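Side-chain contacts in glycosyl hydrolase family 2, TIM barrel domain protein (Parabacteroides merdae ATCC 43184, PDB 6DXU), which probably hydrolyses beta-glucuronides as a gut bacterial beta-glucuronidase of glycoside hydrolase family 2: residues D[46-49]-D[50-53]; D[311-314]-D[315-319]; D[394-398]-D[399-403]; D[596-599]-D[600-603]. One frame throughout, in Å; residues are numbered along the deposited sequence.

In the fold
Contact 1 comes first, at the short helix 48-51 in the sugar-binding region, about 37 Å from the centre of the chain and against a second subunit. Contact 2 follows in the TIM barrel region, closing the hairpin between strands 310-312 and 318-320, on the opposite side of the chain's centre; the centres of contacts 1 and 2 are 59 Å apart. Contact 3 leads a loop after strand 384-388 into helix 399-416. Contact 4 turns the chain out of strand 596-597 and, like contact 1, touches the second subunit. All four are local and run in series, with none nested or crossed; contacts 3 and 4 approach to about 12 Å between nearest atoms.

Contact 1 of 4, residues D[46-49]-D[50-53]; sequences GIWE and AVRP
A short, weakly bonded helical turn, 48-51 in the sugar-binding region, sets the Trp48 indole against Arg52 CB at the interface with a second subunit. The carbonyl of Trp48 receives Val51 N at 3.2 Å and, in a weak bond, Arg52 N. Arg52 CB lies over one face of the indole, 3.5 Å from the centroid of the five-membered ring and 23° off its normal, a CH-pi contact. With CG of Trp48 anti to the backbone N (chi1 -176°), the ring reaches forward along the chain; its CE3 meets Val51 CG2 at 3.8 Å. Beyond CB the Arg52 chain runs extended beside Glu49, pointing the same way, and Glu49 CG sits over one guanidinium face. The salt bridge from Glu49 OE2 to Arg52 NH2, at 3.6 Å, rests on charge alone, since the oxygen lies well out of the guanidinium plane. Asn435 of the second subunit accepts from Trp48 NE1 and Arg52 NH1, and Asp436 there pairs with Arg52 NH1. Glu49 OE1 accepts from Gly45 N of its own chain and pairs with Arg172 of the second subunit. A water accepts from Arg52 NE at 2.9 Å in the guanidinium plane and lies 3.0 Å from Glu49 O.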
loop_
_atom_site.group_PDB
_atom_site.type_symbol
_atom_site.label_atom_id
_atom_site.label_comp_id
_atom_site.label_asym_id
_atom_site.label_seq_id
_atom_site.Cartn_x
_atom_site.Cartn_y
_atom_site.Cartn_z
ATOM N N GLY D 46 14.955 -13.757 1.626
ATOM C CA GLY D 46 14.962 -12.800 0.534
ATOM C C GLY D 46 15.657 -13.427 -0.652
ATOM O O GLY D 46 16.407 -14.391 -0.514
ATOM N N ILE D 47 15.398 -12.867 -1.842
ATOM C CA ILE D 47 15.931 -13.470 -3.069
ATOM C C ILE D 47 17.455 -13.523 -3.036
ATOM O O ILE D 47 18.063 -14.419 -3.630
ATOM C CB ILE D 47 15.412 -12.715 -4.320
ATOM C CG1 ILE D 47 15.866 -13.400 -5.626
ATOM C CG2 ILE D 47 15.869 -11.277 -4.304
ATOM C CD1 ILE D 47 15.486 -14.879 -5.729
ATOM N N TRP D 48 18.098 -12.592 -2.323
ATOM C CA TRP D 48 19.560 -12.608 -2.267
ATOM C C TRP D 48 20.109 -13.943 -1.752
ATOM O O TRP D 48 21.198 -14.371 -2.162
ATOM C CB TRP D 48 20.062 -11.454 -1.396
ATOM C CG TRP D 48 21.568 -11.354 -1.385
ATOM C CD1 TRP D 48 22.389 -11.454 -0.295
ATOM C CD2 TRP D 48 22.419 -11.103 -2.509
ATOM N NE1 TRP D 48 23.703 -11.297 -0.677
ATOM C CE2 TRP D 48 23.750 -11.094 -2.032
ATOM C CE3 TRP D 48 22.189 -10.918 -3.881
ATOM C CZ2 TRP D 48 24.846 -10.894 -2.871
ATOM C CZ3 TRP D 48 23.276 -10.720 -4.714
ATOM C CH2 TRP D 48 24.589 -10.714 -4.209
ATOM N N GLU D 49 19.391 -14.611 -0.845
ATOM C CA GLU D 49 19.894 -15.875 -0.320
ATOM C C GLU D 49 19.971 -16.948 -1.399
ATOM O O GLU D 49 20.766 -17.885 -1.270
ATOM C CB GLU D 49 19.029 -16.363 0.849
ATOM C CG GLU D 49 19.141 -15.481 2.112
ATOM C CD GLU D 49 18.612 -16.168 3.374
ATOM O OE1 GLU D 49 17.676 -16.985 3.264
ATOM O OE2 GLU D 49 19.106 -15.851 4.484
ATOM N N ALA D 50 19.169 -16.839 -2.453
ATOM C CA ALA D 50 19.207 -17.839 -3.507
ATOM C C ALA D 50 20.398 -17.673 -4.442
ATOM O O ALA D 50 20.808 -18.662 -5.075
ATOM C CB ALA D 50 17.911 -17.805 -4.330
ATOM N N VAL D 51 20.962 -16.468 -4.543
ATOM C CA VAL D 51 21.950 -16.147 -5.572
ATOM C C VAL D 51 23.256 -15.600 -5.008
ATOM O O VAL D 51 24.194 -15.357 -5.778
ATOM C CB VAL D 51 21.373 -15.157 -6.603
ATOM C CG1 VAL D 51 20.171 -15.775 -7.317
ATOM C CG2 VAL D 51 20.993 -13.834 -5.926
ATOM N N ARG D 52 23.363 -15.400 -3.694
ATOM C CA ARG D 52 24.565 -14.792 -3.140
ATOM C C ARG D 52 25.753 -15.756 -3.193
ATOM O O ARG D 52 25.578 -16.980 -3.201
ATOM C CB ARG D 52 24.320 -14.359 -1.693
ATOM C CG ARG D 52 24.032 -15.513 -0.717
ATOM C CD ARG D 52 23.734 -14.930 0.659
ATOM N NE ARG D 52 23.299 -15.923 1.632
ATOM C CZ ARG D 52 22.948 -15.607 2.874
ATOM N NH1 ARG D 52 23.007 -14.337 3.265
ATOM N NH2 ARG D 52 22.531 -16.545 3.711
ATOM N N PRO D 53 26.982 -15.229 -3.215
ATOM C CA PRO D 53 28.151 -16.118 -3.136
ATOM C C PRO D 53 28.137 -16.921 -1.839
ATOM O O PRO D 53 27.769 -16.413 -0.774
ATOM C CB PRO D 53 29.351 -15.160 -3.185
ATOM C CG PRO D 53 28.814 -13.826 -3.593
ATOM C CD PRO D 53 27.347 -13.804 -3.278
HETATM O O HOH W 1 23.016 -18.604 0.540
HETATM O O HOH W 2 21.266 -15.009 5.969
HETATM O O HOH W 3 23.769 -18.629 -2.272
#

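Contact 2 of 4, residues D[311-314]-D[315-319]; sequences EFKD and KGPFF
Glu311 and Phe319 form an antiparallel hydrogen-bonded pair, with Phe319 N to Glu311 O at 2.8 Å and the return bond from Glu311 N to Phe319 O; Lys313 N to Pro317 O and Gly316 N to Lys313 O carry the hairpin to its turn. On one sheet face, the non-hydrogen-bonded pair Phe312 and Phe318 make an edge-to-face contact: Phe318 CD1 stands over the centre of the Phe312 ring, the centroids 4.9 Å apart and the planes at 55°. A leucine in place of Phe312 would probably leave that edge without an aromatic face to rest on. On the face of Glu311 and Phe319, Lys313 bends at chi2 (-74°), which lays its chain across the Phe319 ring. Its CE is 3.7 Å from the Phe319 centroid in a CH-pi contact, and NZ stands 4.7 Å from that centroid, 9° off the normal, as a cation-pi partner. The same ammonium makes a weakly bonded salt bridge with Glu311, NZ to OE2 at 3.3 Å, which joins ring, cation and carboxylate in one group. Strand 323-331 pairs with 318-320 on its other side: Phe318 packs on Leu327 there and Phe319 on Arg324, while Phe312 touches Thr586 in a loop.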
loop_
_atom_site.group_PDB
_atom_site.type_symbol
_atom_site.label_atom_id
_atom_site.label_comp_id
_atom_site.label_asym_id
_atom_site.label_seq_id
_atom_site.Cartn_x
_atom_site.Cartn_y
_atom_site.Cartn_z
ATOM N N GLU D 311 -25.550 -33.137 -27.836
ATOM C CA GLU D 311 -26.855 -32.631 -27.424
ATOM C C GLU D 311 -27.334 -33.343 -26.167
ATOM O O GLU D 311 -27.369 -34.571 -26.126
ATOM C CB GLU D 311 -27.899 -32.801 -28.539
ATOM C CG GLU D 311 -29.273 -32.260 -28.146
ATOM C CD GLU D 311 -30.332 -32.447 -29.229
ATOM O OE1 GLU D 311 -30.030 -33.060 -30.275
ATOM O OE2 GLU D 311 -31.468 -31.968 -29.028
ATOM N N PHE D 312 -27.706 -32.566 -25.151
ATOM C CA PHE D 312 -28.386 -33.076 -23.968
ATOM C C PHE D 312 -29.883 -32.894 -24.193
ATOM O O PHE D 312 -30.333 -31.777 -24.462
ATOM C CB PHE D 312 -27.944 -32.330 -22.705
ATOM C CG PHE D 312 -26.582 -32.728 -22.207
ATOM C CD1 PHE D 312 -26.451 -33.735 -21.259
ATOM C CD2 PHE D 312 -25.439 -32.116 -22.704
ATOM C CE1 PHE D 312 -25.192 -34.132 -20.799
ATOM C CE2 PHE D 312 -24.175 -32.503 -22.258
ATOM C CZ PHE D 312 -24.055 -33.514 -21.306
ATOM N N LYS D 313 -30.649 -33.975 -24.084
ATOM C CA LYS D 313 -32.092 -33.901 -24.287
ATOM C C LYS D 313 -32.784 -33.478 -23.002
ATOM O O LYS D 313 -32.403 -33.906 -21.912
ATOM C CB LYS D 313 -32.627 -35.260 -24.728
ATOM C CG LYS D 313 -32.038 -35.742 -26.027
ATOM C CD LYS D 313 -32.587 -34.983 -27.223
ATOM C CE LYS D 313 -32.363 -35.767 -28.527
ATOM N NZ LYS D 313 -32.706 -34.952 -29.720
ATOM N N ASP D 314 -33.801 -32.629 -23.135
ATOM C CA ASP D 314 -34.580 -32.222 -21.976
ATOM C C ASP D 314 -35.225 -33.443 -21.341
ATOM O O ASP D 314 -35.919 -34.211 -22.015
ATOM C CB ASP D 314 -35.654 -31.208 -22.377
ATOM C CG ASP D 314 -35.085 -29.989 -23.096
ATOM O OD1 ASP D 314 -33.870 -29.970 -23.413
ATOM O OD2 ASP D 314 -35.859 -29.035 -23.342
ATOM N N LYS D 315 -34.980 -33.623 -20.045
ATOM C CA LYS D 315 -35.427 -34.803 -19.311
ATOM C C LYS D 315 -35.072 -36.090 -20.043
ATOM O O LYS D 315 -35.806 -37.078 -19.975
ATOM C CB LYS D 315 -36.929 -34.748 -19.028
ATOM C CG LYS D 315 -37.320 -33.567 -18.181
ATOM C CD LYS D 315 -37.163 -33.908 -16.713
ATOM C CE LYS D 315 -38.008 -33.001 -15.854
ATOM N NZ LYS D 315 -37.311 -31.719 -15.577
ATOM N N GLY D 316 -33.928 -36.101 -20.727
ATOM C CA GLY D 316 -33.559 -37.231 -21.541
ATOM C C GLY D 316 -32.064 -37.472 -21.564
ATOM O O GLY D 316 -31.307 -36.912 -20.762
ATOM N N PRO D 317 -31.614 -38.307 -22.500
ATOM C CA PRO D 317 -30.207 -38.732 -22.504
ATOM C C PRO D 317 -29.310 -37.820 -23.321
ATOM O O PRO D 317 -29.684 -36.697 -23.683
ATOM C CB PRO D 317 -30.279 -40.136 -23.111
ATOM C CG PRO D 317 -31.448 -40.060 -24.070
ATOM C CD PRO D 317 -32.423 -39.052 -23.483
ATOM N N PHE D 318 -28.131 -38.326 -23.642
ATOM C CA PHE D 318 -27.087 -37.566 -24.308
ATOM C C PHE D 318 -26.845 -38.138 -25.694
ATOM O O PHE D 318 -26.830 -39.361 -25.876
ATOM C CB PHE D 318 -25.795 -37.603 -23.479
ATOM C CG PHE D 318 -24.606 -37.004 -24.179
ATOM C CD1 PHE D 318 -24.436 -35.625 -24.221
ATOM C CD2 PHE D 318 -23.656 -37.821 -24.771
ATOM C CE1 PHE D 318 -23.345 -35.063 -24.865
ATOM C CE2 PHE D 318 -22.565 -37.278 -25.415
ATOM C CZ PHE D 318 -22.406 -35.885 -25.458
ATOM N N PHE D 319 -26.675 -37.250 -26.674
ATOM C CA PHE D 319 -26.489 -37.634 -28.066
ATOM C C PHE D 319 -25.165 -37.099 -28.579
ATOM O O PHE D 319 -24.880 -35.908 -28.443
ATOM C CB PHE D 319 -27.624 -37.111 -28.956
ATOM C CG PHE D 319 -28.888 -37.913 -28.852
ATOM C CD1 PHE D 319 -29.305 -38.697 -29.908
ATOM C CD2 PHE D 319 -29.646 -37.900 -27.697
ATOM C CE1 PHE D 319 -30.464 -39.446 -29.815
ATOM C CE2 PHE D 319 -30.803 -38.654 -27.603
ATOM C CZ PHE D 319 -31.207 -39.422 -28.658
#

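Contact 3 of 4, residues D[394-398]-D[399-403]; sequences GGLGG and DVYKK
Tyr401, in the first turn of helix 399-416, covers the glycine-rich loop that follows strand 384-388 in the TIM barrel region and enters the helix with Gly398 as N-cap. Its CB lies 3.5 Å from Gly398 O. With CG anti to the backbone N (chi1 180°), the ring is carried back against Gly397, whose N stands over the ring centre, 3.2 Å above the plane; CG, CD1 and CD2 all meet this residue. Gly397 CA makes a CH-pi contact, 3.8 Å from the centroid and 22° off the normal. Further out, CE2 touches Leu396 CD1 at 3.7 Å, and at the tip OH comes within 3.4 Å of Gly395 O. A CB on Gly397 would clash with ring atom CD1, so this close approach of the backbone to the ring calls for glycine. An alanine in place of Tyr401 is likely to open a gap beside Gly397 and strip Leu396 CD1 of its aromatic neighbour. One residue on, Lys402 bends at chi4 (82°) and brings NZ to Gly397 O at 3.0 Å, in the carbonyl plane on a lone pair, while its backbone N bonds Gly398 O. Leu396 and Lys402 both pack on Phe448 of helix 442-459, and Glu175 accepts from Gly398 N. The ammonium would be expected to polarise the Gly397 carbonyl, while the ring meets the 396-397 peptide over its face.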
loop_
_atom_site.group_PDB
_atom_site.type_symbol
_atom_site.label_atom_id
_atom_site.label_comp_id
_atom_site.label_asym_id
_atom_site.label_seq_id
_atom_site.Cartn_x
_atom_site.Cartn_y
_atom_site.Cartn_z
ATOM N N GLY D 394 -16.790 -24.989 1.186
ATOM C CA GLY D 394 -16.347 -23.979 2.120
ATOM C C GLY D 394 -17.235 -22.747 2.188
ATOM O O GLY D 394 -17.254 -22.069 3.222
ATOM N N GLY D 395 -17.957 -22.437 1.112
ATOM C CA GLY D 395 -18.735 -21.205 1.061
ATOM C C GLY D 395 -18.256 -20.270 -0.037
ATOM O O GLY D 395 -18.139 -20.683 -1.199
ATOM N N LEU D 396 -17.964 -19.017 0.318
ATOM C CA LEU D 396 -17.577 -18.001 -0.658
ATOM C C LEU D 396 -16.769 -16.911 0.038
ATOM O O LEU D 396 -17.228 -16.333 1.026
ATOM C CB LEU D 396 -18.820 -17.394 -1.329
ATOM C CG LEU D 396 -18.567 -16.272 -2.336
ATOM C CD1 LEU D 396 -17.786 -16.802 -3.539
ATOM C CD2 LEU D 396 -19.879 -15.585 -2.779
ATOM N N GLY D 397 -15.581 -16.620 -0.480
ATOM C CA GLY D 397 -14.712 -15.620 0.107
ATOM C C GLY D 397 -14.951 -14.228 -0.445
ATOM O O GLY D 397 -15.994 -13.934 -1.037
ATOM N N GLY D 398 -13.955 -13.358 -0.241
ATOM C CA GLY D 398 -14.020 -11.945 -0.596
ATOM C C GLY D 398 -13.567 -11.656 -2.017
ATOM O O GLY D 398 -13.632 -12.513 -2.901
ATOM N N ASP D 399 -13.090 -10.427 -2.251
ATOM C CA ASP D 399 -12.852 -10.009 -3.633
ATOM C C ASP D 399 -11.720 -10.791 -4.286
ATOM O O ASP D 399 -11.797 -11.104 -5.480
ATOM C CB ASP D 399 -12.568 -8.515 -3.713
ATOM C CG ASP D 399 -13.819 -7.669 -3.517
ATOM O OD1 ASP D 399 -14.941 -8.189 -3.698
ATOM O OD2 ASP D 399 -13.672 -6.472 -3.183
ATOM N N VAL D 400 -10.656 -11.091 -3.537
ATOM C CA VAL D 400 -9.521 -11.813 -4.122
ATOM C C VAL D 400 -9.915 -13.245 -4.482
ATOM O O VAL D 400 -9.568 -13.758 -5.557
ATOM C CB VAL D 400 -8.324 -11.771 -3.154
ATOM C CG1 VAL D 400 -7.180 -12.646 -3.652
ATOM C CG2 VAL D 400 -7.860 -10.331 -2.951
ATOM N N TYR D 401 -10.641 -13.909 -3.583
ATOM C CA TYR D 401 -11.179 -15.246 -3.835
ATOM C C TYR D 401 -12.002 -15.266 -5.124
ATOM O O TYR D 401 -11.800 -16.112 -6.002
ATOM C CB TYR D 401 -12.021 -15.624 -2.609
ATOM C CG TYR D 401 -12.742 -16.958 -2.519
ATOM C CD1 TYR D 401 -12.418 -17.869 -1.511
ATOM C CD2 TYR D 401 -13.813 -17.258 -3.353
ATOM C CE1 TYR D 401 -13.109 -19.067 -1.368
ATOM C CE2 TYR D 401 -14.508 -18.445 -3.223
ATOM C CZ TYR D 401 -14.163 -19.344 -2.226
ATOM O OH TYR D 401 -14.859 -20.527 -2.103
ATOM N N LYS D 402 -12.935 -14.325 -5.250
ATOM C CA LYS D 402 -13.779 -14.266 -6.438
ATOM C C LYS D 402 -12.965 -13.956 -7.684
ATOM O O LYS D 402 -13.180 -14.560 -8.742
ATOM C CB LYS D 402 -14.864 -13.213 -6.241
ATOM C CG LYS D 402 -15.966 -13.616 -5.279
ATOM C CD LYS D 402 -16.980 -12.478 -5.232
ATOM C CE LYS D 402 -17.739 -12.436 -3.948
ATOM N NZ LYS D 402 -16.959 -11.765 -2.912
ATOM N N LYS D 403 -12.013 -13.029 -7.579
ATOM C CA LYS D 403 -11.201 -12.724 -8.752
ATOM C C LYS D 403 -10.432 -13.959 -9.188
ATOM O O LYS D 403 -10.306 -14.231 -10.387
ATOM C CB LYS D 403 -10.241 -11.568 -8.460
ATOM C CG LYS D 403 -10.886 -10.191 -8.564
ATOM C CD LYS D 403 -9.898 -9.082 -8.208
ATOM C CE LYS D 403 -10.588 -7.722 -8.121
ATOM N NZ LYS D 403 -9.676 -6.685 -7.543
#

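Contact 4 of 4, residues D[596-599]-D[600-603]; sequences FSTP and VRPD. With BCN (bicine), chain L.
Thr598 meets the two residues that follow Pro599 with different branches. OG1, anti to the backbone N (chi1 169°), faces Val600: it takes a weak but straight hydrogen bond from Val600 N, 3.4 Å long with 171° at the hydrogen, and also touches Val600 CG2. The methyl CG2 turns the other way, to the aliphatic part of Arg601, where it lies 3.7 Å from Arg601 CD and in the plane of the guanidinium, at its edge. Pro599 and Val600 run side by side, Pro599 CG coming to 4.2 Å from Val600 CG1. These residues form a type I beta turn from Thr598 to Arg601, which takes the chain out of strand 596-597, the partner of strand 609-610. Outside the turn, Asp183 holds both polar ends: one carboxylate oxygen binds Thr598 OG1 and the other makes a salt bridge with Arg601 NH2, which also bonds Tyr489 OH. Backbone bonds from Thr598 and Arg601 to Tyr608 tie the turn to the chain entering strand 609-610, and Val600 packs on Ser59 of a second subunit. Farther along, bicine O6 donates to Asp603 O at 2.8 Å, in a pocket where Arg523 also bonds the ligand.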
loop_
_atom_site.group_PDB
_atom_site.type_symbol
_atom_site.label_atom_id
_atom_site.label_comp_id
_atom_site.label_asym_id
_atom_site.label_seq_id
_atom_site.Cartn_x
_atom_site.Cartn_y
_atom_site.Cartn_z
ATOM N N PHE D 596 -6.192 -42.249 -4.634
ATOM C CA PHE D 596 -5.449 -41.002 -4.531
ATOM C C PHE D 596 -5.399 -40.559 -3.077
ATOM O O PHE D 596 -6.244 -40.929 -2.256
ATOM C CB PHE D 596 -6.074 -39.890 -5.381
ATOM C CG PHE D 596 -7.436 -39.488 -4.915
ATOM C CD1 PHE D 596 -7.605 -38.452 -4.003
ATOM C CD2 PHE D 596 -8.552 -40.168 -5.370
ATOM C CE1 PHE D 596 -8.871 -38.092 -3.568
ATOM C CE2 PHE D 596 -9.821 -39.831 -4.932
ATOM C CZ PHE D 596 -9.980 -38.772 -4.030
ATOM N N SER D 597 -4.403 -39.737 -2.770
ATOM C CA SER D 597 -4.190 -39.302 -1.396
ATOM C C SER D 597 -5.113 -38.151 -1.011
ATOM O O SER D 597 -5.443 -37.285 -1.825
ATOM C CB SER D 597 -2.731 -38.892 -1.185
ATOM O OG SER D 597 -2.552 -38.358 0.127
ATOM N N THR D 598 -5.540 -38.153 0.253
ATOM C CA THR D 598 -6.387 -37.102 0.797
ATOM C C THR D 598 -6.003 -36.823 2.249
ATOM O O THR D 598 -5.758 -37.768 3.028
ATOM C CB THR D 598 -7.881 -37.473 0.705
ATOM O OG1 THR D 598 -8.642 -36.542 1.471
ATOM C CG2 THR D 598 -8.138 -38.876 1.238
ATOM N N PRO D 599 -5.940 -35.547 2.645
ATOM C CA PRO D 599 -5.486 -35.219 3.999
ATOM C C PRO D 599 -6.534 -35.463 5.064
ATOM O O PRO D 599 -6.208 -35.393 6.256
ATOM C CB PRO D 599 -5.160 -33.721 3.899
ATOM C CG PRO D 599 -6.124 -33.200 2.841
ATOM C CD PRO D 599 -6.282 -34.345 1.857
ATOM N N VAL D 600 -7.791 -35.696 4.690
ATOM C CA VAL D 600 -8.853 -35.735 5.682
ATOM C C VAL D 600 -9.203 -37.161 6.093
ATOM O O VAL D 600 -10.185 -37.364 6.813
ATOM C CB VAL D 600 -10.102 -34.957 5.208
ATOM C CG1 VAL D 600 -9.741 -33.491 4.890
ATOM C CG2 VAL D 600 -10.758 -35.623 3.996
ATOM N N ARG D 601 -8.424 -38.157 5.667
ATOM C CA ARG D 601 -8.713 -39.557 5.995
ATOM C C ARG D 601 -7.499 -40.256 6.602
ATOM O O ARG D 601 -6.990 -41.238 6.050
ATOM C CB ARG D 601 -9.209 -40.291 4.753
ATOM C CG ARG D 601 -10.468 -39.665 4.158
ATOM C CD ARG D 601 -10.956 -40.475 2.956
ATOM N NE ARG D 601 -11.932 -39.732 2.156
ATOM C CZ ARG D 601 -13.240 -39.993 2.141
ATOM N NH1 ARG D 601 -13.741 -40.971 2.894
ATOM N NH2 ARG D 601 -14.055 -39.260 1.384
ATOM N N PRO D 602 -7.022 -39.783 7.759
ATOM C CA PRO D 602 -5.829 -40.399 8.373
ATOM C C PRO D 602 -6.007 -41.851 8.796
ATOM O O PRO D 602 -5.000 -42.556 8.960
ATOM C CB PRO D 602 -5.564 -39.502 9.592
ATOM C CG PRO D 602 -6.880 -38.897 9.920
ATOM C CD PRO D 602 -7.549 -38.678 8.577
ATOM N N ASP D 603 -7.244 -42.316 9.001
ATOM C CA ASP D 603 -7.504 -43.637 9.563
ATOM C C ASP D 603 -7.994 -44.652 8.541
ATOM O O ASP D 603 -8.494 -45.715 8.936
ATOM C CB ASP D 603 -8.506 -43.530 10.709
ATOM C CG ASP D 603 -7.940 -42.765 11.891
ATOM O OD1 ASP D 603 -6.755 -42.980 12.222
ATOM O OD2 ASP D 603 -8.661 -41.923 12.454
HETATM N N1 BCN L . -12.480 -49.089 8.329
HETATM C C1 BCN L . -13.059 -49.318 9.639
HETATM C C2 BCN L . -12.028 -50.018 10.522
HETATM O O21 BCN L . -10.994 -50.505 9.997
HETATM O O22 BCN L . -12.215 -50.109 11.766
HETATM C C3 BCN L . -13.143 -49.975 7.378
HETATM C C4 BCN L . -12.607 -51.405 7.482
HETATM O O4 BCN L . -11.210 -51.405 7.358
HETATM C C5 BCN L . -12.762 -47.710 7.931
HETATM C C6 BCN L . -11.563 -46.809 8.226
HETATM O O6 BCN L . -10.413 -47.608 8.330
#